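Local structure of endo-1,4-beta-xylanase (Pseudoalteromonas haloplanktis, 1XWQ) at residues H204-Y209 with G290-L295; W249-F254 with Q276-D281. The protein hydrolyses internal beta-1,4 linkages of xylan as a family 8 glycoside hydrolase, and may also cut cellulose and mixed-linkage beta-glucans. The protein carries 1 engineered substitution. All coordinates share one frame; numbering follows the deposited sequence.

Along the chain the four segments come in the order 204-209, 249-254, 276-281, 290-295, so both segments of contact 2 fall between those of contact 1. Their centres lie about 19 Å apart and their nearest atoms about 8 Å apart, without touching. Contact 1 packs helix 206-215 against helix 283-296 in the interior of the (alpha/alpha)6 barrel of family 8; contact 2 joins a loop to strand 277-278, just ahead of helix 283-296, beside bound, linked xylose units. Helix 219-243 touches both, Arg233 serving contact 1 and His239 contact 2. One stretch of chain thus runs from the sugar site of contact 2 into the helical packing of contact 1.

Contact 1: residues H204-Y209 with G290-L295; sequences HIPAFY and GLDAHL
Leu291 reaches from helix 283-296 against Ile205, just before helix 206-215, and against Ala207 and Phe208 in the first turn of that helix. Its CG stands anti to the backbone N (chi1 -173°), a torsion that carries both methyls across to the other segment; CB and CG act as a spacer, and the two methyls at the tip do the touching. CD1 sits 3.8 Å from Ile205 CG2 and also meets the Phe208 ring at CE1, at 4.1 Å and obliquely. The other methyl, CD2, touches Ile205 CG2 as well as Ala207, whose CB lies 4.0 Å from it. Ile205 CG2 also sits over the centre of the Phe208 ring, 3.6 Å above its plane. One turn on from Leu291, Leu295 CB lies 4.1 Å from Ala207 CB.

Next to this apolar patch lies a polar one. The Asp292 carboxylate crosses Pro206 at about a right angle, OD2 coming 3.4 Å from Pro206 CB. The same oxygen is 2.9 Å from Ala207 N, but the N-H points badly for a hydrogen bond, so the closeness is better read as electrostatic. The carboxylate finds its real partners elsewhere: OD2 makes a salt bridge to Arg233 of helix 219-243, and OD1 is hydrogen-bonded to His302. Phe208, for its part, stacks on Phe151 and meets Tyr148 edge-to-face.

Taken together, helix 283-296 is joined to helix 206-215 and the loop residue ahead of it by methyl-to-methyl and methyl-to-ring packing, while the one charge in the contact is answered from outside it. A buried carboxylate beside the first turn of helix 206-215 would probably be stabilised by the positive end of that helix as well as by Arg233.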
loop_
_atom_site.group_PDB
_atom_site.type_symbol
_atom_site.label_atom_id
_atom_site.label_comp_id
_atom_site.label_asym_id
_atom_site.label_seq_id
_atom_site.Cartn_x
_atom_site.Cartn_y
_atom_site.Cartn_z
ATOM N N HIS A 204 4.701 6.508 1.614
ATOM C CA HIS A 204 5.902 6.295 2.416
ATOM C C HIS A 204 5.892 4.957 3.150
ATOM O O HIS A 204 5.089 4.746 4.057
ATOM C CB HIS A 204 6.081 7.459 3.385
ATOM C CG HIS A 204 6.545 8.712 2.717
ATOM N ND1 HIS A 204 7.849 9.149 2.794
ATOM C CD2 HIS A 204 5.892 9.605 1.935
ATOM C CE1 HIS A 204 7.977 10.266 2.100
ATOM N NE2 HIS A 204 6.806 10.562 1.564
ATOM N N ILE A 205 6.776 4.052 2.730
ATOM C CA ILE A 205 6.966 2.762 3.403
ATOM C C ILE A 205 8.462 2.584 3.635
ATOM O O ILE A 205 9.149 1.946 2.831
ATOM C CB ILE A 205 6.387 1.574 2.568
ATOM C CG1 ILE A 205 4.972 1.880 2.059
ATOM C CG2 ILE A 205 6.387 0.284 3.397
ATOM C CD1 ILE A 205 4.850 1.878 0.554
ATOM N N PRO A 206 8.972 3.173 4.713
ATOM C CA PRO A 206 10.421 3.232 4.942
ATOM C C PRO A 206 11.114 1.873 4.883
ATOM O O PRO A 206 12.219 1.806 4.342
ATOM C CB PRO A 206 10.525 3.854 6.330
ATOM C CG PRO A 206 9.300 4.724 6.407
ATOM C CD PRO A 206 8.221 3.864 5.781
ATOM N N ALA A 207 10.472 0.822 5.403
ATOM C CA ALA A 207 11.066 -0.516 5.408
ATOM C C ALA A 207 11.360 -1.038 3.997
ATOM O O ALA A 207 12.349 -1.745 3.791
ATOM C CB ALA A 207 10.181 -1.496 6.171
ATOM N N PHE A 208 10.507 -0.686 3.029
ATOM C CA PHE A 208 10.745 -1.063 1.633
ATOM C C PHE A 208 12.084 -0.517 1.133
ATOM O O PHE A 208 12.785 -1.182 0.371
ATOM C CB PHE A 208 9.630 -0.545 0.714
ATOM C CG PHE A 208 8.363 -1.372 0.731
ATOM C CD1 PHE A 208 8.160 -2.380 1.678
ATOM C CD2 PHE A 208 7.358 -1.118 -0.204
ATOM C CE1 PHE A 208 6.976 -3.126 1.690
ATOM C CE2 PHE A 208 6.166 -1.855 -0.199
ATOM C CZ PHE A 208 5.974 -2.857 0.754
ATOM N N TYR A 209 12.418 0.706 1.544
ATOM C CA TYR A 209 13.631 1.347 1.055
ATOM C C TYR A 209 14.870 0.696 1.656
ATOM O O TYR A 209 15.873 0.533 0.960
ATOM C CB TYR A 209 13.617 2.854 1.317
ATOM C CG TYR A 209 12.310 3.536 0.953
ATOM C CD1 TYR A 209 11.730 3.377 -0.305
ATOM C CD2 TYR A 209 11.662 4.341 1.875
ATOM C CE1 TYR A 209 10.519 4.002 -0.621
ATOM C CE2 TYR A 209 10.473 4.974 1.572
ATOM C CZ TYR A 209 9.901 4.803 0.337
ATOM O OH TYR A 209 8.717 5.452 0.078
ATOM N N GLY A 290 2.645 0.684 10.982
ATOM C CA GLY A 290 2.614 -0.643 11.587
ATOM C C GLY A 290 3.534 -1.602 10.852
ATOM O O GLY A 290 4.255 -2.386 11.477
ATOM N N LEU A 291 3.520 -1.527 9.519
ATOM C CA LEU A 291 4.417 -2.334 8.688
ATOM C C LEU A 291 5.876 -2.054 9.069
ATOM O O LEU A 291 6.661 -2.976 9.330
ATOM C CB LEU A 291 4.170 -2.044 7.194
ATOM C CG LEU A 291 4.878 -2.879 6.107
ATOM C CD1 LEU A 291 4.240 -2.596 4.755
ATOM C CD2 LEU A 291 6.386 -2.621 6.037
ATOM N N ASP A 292 6.236 -0.773 9.104
ATOM C CA ASP A 292 7.610 -0.387 9.391
ATOM C C ASP A 292 8.043 -0.805 10.794
ATOM O O ASP A 292 9.168 -1.278 10.984
ATOM C CB ASP A 292 7.786 1.121 9.223
ATOM C CG ASP A 292 9.232 1.524 9.158
ATOM O OD1 ASP A 292 9.697 2.261 10.058
ATOM O OD2 ASP A 292 9.983 1.133 8.247
ATOM N N ALA A 293 7.151 -0.626 11.769
ATOM C CA ALA A 293 7.441 -0.998 13.151
ATOM C C ALA A 293 7.699 -2.495 13.246
ATOM O O ALA A 293 8.661 -2.933 13.889
ATOM C CB ALA A 293 6.299 -0.608 14.056
ATOM N N HIS A 294 6.842 -3.274 12.597
ATOM C CA HIS A 294 6.981 -4.731 12.578
ATOM C C HIS A 294 8.293 -5.172 11.922
ATOM O O HIS A 294 9.059 -5.950 12.507
ATOM C CB HIS A 294 5.772 -5.381 11.884
ATOM C CG HIS A 294 5.757 -6.878 11.962
ATOM N ND1 HIS A 294 5.108 -7.666 11.033
ATOM C CD2 HIS A 294 6.305 -7.733 12.861
ATOM C CE1 HIS A 294 5.261 -8.939 11.354
ATOM N NE2 HIS A 294 5.982 -9.007 12.459
ATOM N N LEU A 295 8.562 -4.643 10.731
ATOM C CA LEU A 295 9.678 -5.100 9.906
ATOM C C LEU A 295 11.035 -4.531 10.327
ATOM O O LEU A 295 12.037 -5.239 10.295
ATOM C CB LEU A 295 9.401 -4.788 8.429
ATOM C CG LEU A 295 8.623 -5.854 7.640
ATOM C CD1 LEU A 295 9.509 -7.084 7.391
ATOM C CD2 LEU A 295 7.309 -6.266 8.316
#

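Contact 2: residues W249-F254 with Q276-D281; sequences WNLPTF and QWYEFD. With XYP (beta-D-xylopyranose), chain B; XYP (beta-D-xylopyranose), chain C.
Tyr278 and Phe254 both turn CG anti to the backbone N (chi1 165° and 170°), which lays the tyrosine ring against Leu251 and brings the phenylalanine beside Glu279 and Asp281. Leu251 CD1 rests over one face of Tyr278 in a CH-pi contact, 3.8 Å from the ring centroid. At the edge of that ring, in its plane, Pro252 O lies 3.5 Å from Tyr278 CD1; this carbonyl is buried and has no polar partner in the model. The phenol OH finds Gln344.

One backbone bond ties the loop to strand 277-278: Phe254 N donates to Trp277 O at 2.8 Å. Glu279, bent at its second torsion, folds its carboxylate beside Phe254, OE2 lying 3.4 Å from Phe254 CB. OE1 takes the N-H of Asp281 at 3.0 Å, from above the carboxylate plane, and OE2 takes that of Ala282. An alanine in place of Glu279 would probably leave the N-H groups of Asp281 and Ala282 without these acceptors and let the backbone carrying Asp281 shift.

The Asp281 carboxylate stands nearly perpendicular to the Phe254 ring, OD2 at its edge, 3.6 Å from CE1. Two linked xylose units lie beyond: OD1 accepts a hydrogen bond from O4 of the chain B unit at 2.8 Å, while Phe280 offers a ring face to the chain C unit, C2 lying 3.7 Å from Phe280 CZ. Glu279, through its bonds to two N-H groups, probably steadies the turn that presents Asp281 and Phe280 to the sugar, with Phe254 packed beside it.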
loop_
_atom_site.group_PDB
_atom_site.type_symbol
_atom_site.label_atom_id
_atom_site.label_comp_id
_atom_site.label_asym_id
_atom_site.label_seq_id
_atom_site.Cartn_x
_atom_site.Cartn_y
_atom_site.Cartn_z
ATOM N N TRP A 249 -5.932 17.046 14.614
ATOM C CA TRP A 249 -6.439 16.076 15.582
ATOM C C TRP A 249 -6.009 14.632 15.311
ATOM O O TRP A 249 -6.821 13.717 15.342
ATOM C CB TRP A 249 -7.961 16.238 15.785
ATOM C CG TRP A 249 -8.280 17.543 16.450
ATOM C CD1 TRP A 249 -8.909 18.629 15.888
ATOM C CD2 TRP A 249 -7.942 17.928 17.790
ATOM N NE1 TRP A 249 -8.990 19.655 16.802
ATOM C CE2 TRP A 249 -8.407 19.252 17.977
ATOM C CE3 TRP A 249 -7.295 17.286 18.858
ATOM C CZ2 TRP A 249 -8.256 19.938 19.188
ATOM C CZ3 TRP A 249 -7.135 17.974 20.060
ATOM C CH2 TRP A 249 -7.617 19.286 20.213
ATOM N N ASN A 250 -4.714 14.474 15.020
ATOM C CA ASN A 250 -3.986 13.197 15.115
ATOM C C ASN A 250 -4.176 12.196 13.977
ATOM O O ASN A 250 -3.739 11.048 14.089
ATOM C CB ASN A 250 -4.218 12.521 16.481
ATOM C CG ASN A 250 -4.016 13.477 17.645
ATOM O OD1 ASN A 250 -2.965 14.096 17.770
ATOM N ND2 ASN A 250 -5.031 13.610 18.491
ATOM N N LEU A 251 -4.826 12.631 12.899
ATOM C CA LEU A 251 -4.963 11.826 11.691
ATOM C C LEU A 251 -4.088 12.399 10.578
ATOM O O LEU A 251 -4.080 13.620 10.361
ATOM C CB LEU A 251 -6.428 11.770 11.229
ATOM C CG LEU A 251 -7.406 10.921 12.052
ATOM C CD1 LEU A 251 -8.791 10.942 11.405
ATOM C CD2 LEU A 251 -6.908 9.477 12.205
ATOM N N PRO A 252 -3.352 11.529 9.883
ATOM C CA PRO A 252 -2.484 11.965 8.786
ATOM C C PRO A 252 -3.360 12.356 7.600
ATOM O O PRO A 252 -4.552 12.015 7.588
ATOM C CB PRO A 252 -1.659 10.713 8.476
ATOM C CG PRO A 252 -2.574 9.570 8.855
ATOM C CD PRO A 252 -3.316 10.065 10.072
ATOM N N THR A 253 -2.795 13.071 6.634
ATOM C CA THR A 253 -3.591 13.613 5.540
ATOM C C THR A 253 -3.189 13.074 4.163
ATOM O O THR A 253 -2.148 12.441 4.003
ATOM C CB THR A 253 -3.554 15.161 5.533
ATOM O OG1 THR A 253 -2.241 15.608 5.189
ATOM C CG2 THR A 253 -3.773 15.740 6.946
ATOM N N PHE A 254 -4.051 13.351 3.189
ATOM C CA PHE A 254 -3.887 12.991 1.790
ATOM C C PHE A 254 -2.551 13.490 1.233
ATOM O O PHE A 254 -1.762 12.704 0.705
ATOM C CB PHE A 254 -5.086 13.582 1.009
ATOM C CG PHE A 254 -4.968 13.511 -0.497
ATOM C CD1 PHE A 254 -4.312 12.451 -1.133
ATOM C CD2 PHE A 254 -5.554 14.506 -1.284
ATOM C CE1 PHE A 254 -4.220 12.396 -2.541
ATOM C CE2 PHE A 254 -5.474 14.465 -2.681
ATOM C CZ PHE A 254 -4.802 13.410 -3.312
ATOM N N GLN A 276 -5.711 18.351 3.038
ATOM C CA GLN A 276 -5.681 18.123 4.489
ATOM C C GLN A 276 -6.682 17.060 4.949
ATOM O O GLN A 276 -6.801 16.789 6.146
ATOM C CB GLN A 276 -5.886 19.438 5.253
ATOM C CG GLN A 276 -7.351 19.854 5.443
ATOM C CD GLN A 276 -7.944 20.548 4.230
ATOM O OE1 GLN A 276 -7.277 20.719 3.212
ATOM N NE2 GLN A 276 -9.203 20.952 4.340
ATOM N N TRP A 277 -7.402 16.464 4.002
ATOM C CA TRP A 277 -8.353 15.403 4.332
ATOM C C TRP A 277 -7.631 14.125 4.724
ATOM O O TRP A 277 -6.671 13.717 4.061
ATOM C CB TRP A 277 -9.279 15.106 3.142
ATOM C CG TRP A 277 -10.466 16.021 3.028
ATOM C CD1 TRP A 277 -10.616 17.261 3.594
ATOM C CD2 TRP A 277 -11.664 15.774 2.286
ATOM N NE1 TRP A 277 -11.837 17.791 3.250
ATOM C CE2 TRP A 277 -12.500 16.900 2.448
ATOM C CE3 TRP A 277 -12.116 14.713 1.489
ATOM C CZ2 TRP A 277 -13.768 16.991 1.851
ATOM C CZ3 TRP A 277 -13.382 14.803 0.900
ATOM C CH2 TRP A 277 -14.186 15.936 1.086
ATOM N N TYR A 278 -8.087 13.521 5.823
ATOM C CA TYR A 278 -7.828 12.117 6.095
ATOM C C TYR A 278 -8.906 11.437 5.264
ATOM O O TYR A 278 -10.090 11.473 5.611
ATOM C CB TYR A 278 -7.964 11.784 7.593
ATOM C CG TYR A 278 -8.062 10.294 7.913
ATOM C CD1 TYR A 278 -6.916 9.522 8.123
ATOM C CD2 TYR A 278 -9.306 9.664 8.012
ATOM C CE1 TYR A 278 -7.012 8.138 8.427
ATOM C CE2 TYR A 278 -9.418 8.303 8.299
ATOM C CZ TYR A 278 -8.270 7.547 8.503
ATOM O OH TYR A 278 -8.400 6.211 8.796
ATOM N N GLU A 279 -8.494 10.892 4.127
ATOM C CA GLU A 279 -9.409 10.223 3.214
ATOM C C GLU A 279 -8.816 8.871 2.811
ATOM O O GLU A 279 -8.010 8.301 3.544
ATOM C CB GLU A 279 -9.709 11.110 1.988
ATOM C CG GLU A 279 -8.498 11.813 1.375
ATOM C CD GLU A 279 -7.371 10.854 1.020
ATOM O OE1 GLU A 279 -7.337 10.358 -0.128
ATOM O OE2 GLU A 279 -6.524 10.582 1.902
ATOM N N PHE A 280 -9.190 8.394 1.629
ATOM C CA PHE A 280 -8.863 7.041 1.177
ATOM C C PHE A 280 -7.368 6.703 1.129
ATOM O O PHE A 280 -6.970 5.644 1.600
ATOM C CB PHE A 280 -9.581 6.758 -0.154
ATOM C CG PHE A 280 -11.030 7.172 -0.138
ATOM C CD1 PHE A 280 -11.423 8.405 -0.660
ATOM C CD2 PHE A 280 -11.992 6.356 0.456
ATOM C CE1 PHE A 280 -12.761 8.805 -0.614
ATOM C CE2 PHE A 280 -13.336 6.748 0.509
ATOM C CZ PHE A 280 -13.716 7.974 -0.025
ATOM N N ASP A 281 -6.551 7.595 0.569
ATOM C CA ASP A 281 -5.094 7.428 0.612
ATOM C C ASP A 281 -4.612 7.385 2.067
ATOM O O ASP A 281 -3.882 6.473 2.462
ATOM C CB ASP A 281 -4.390 8.590 -0.095
ATOM C CG ASP A 281 -4.319 8.421 -1.603
ATOM O OD1 ASP A 281 -5.204 7.766 -2.207
ATOM O OD2 ASP A 281 -3.399 8.939 -2.269
HETATM C C1 XYP B . -9.767 4.849 -3.985
HETATM C C2 XYP B . -8.976 4.367 -5.171
HETATM C C3 XYP B . -7.481 4.294 -4.878
HETATM C C4 XYP B . -6.971 5.554 -4.175
HETATM C C5 XYP B . -7.905 5.885 -3.015
HETATM O O2 XYP B . -9.436 3.092 -5.554
HETATM O O3 XYP B . -6.814 4.085 -6.103
HETATM O O4 XYP B . -5.656 5.375 -3.684
HETATM O O5 XYP B . -9.239 6.003 -3.491
HETATM C C1 XYP C . -14.720 4.637 -2.402
HETATM C C2 XYP C . -14.401 5.983 -3.011
HETATM C C3 XYP C . -13.267 5.887 -4.030
HETATM C C4 XYP C . -12.068 5.169 -3.421
HETATM C C5 XYP C . -12.530 3.831 -2.836
HETATM O O2 XYP C . -15.535 6.514 -3.660
HETATM O O3 XYP C . -12.898 7.181 -4.461
HETATM O O4 XYP C . -11.126 4.982 -4.453
HETATM O O5 XYP C . -13.599 4.024 -1.916
#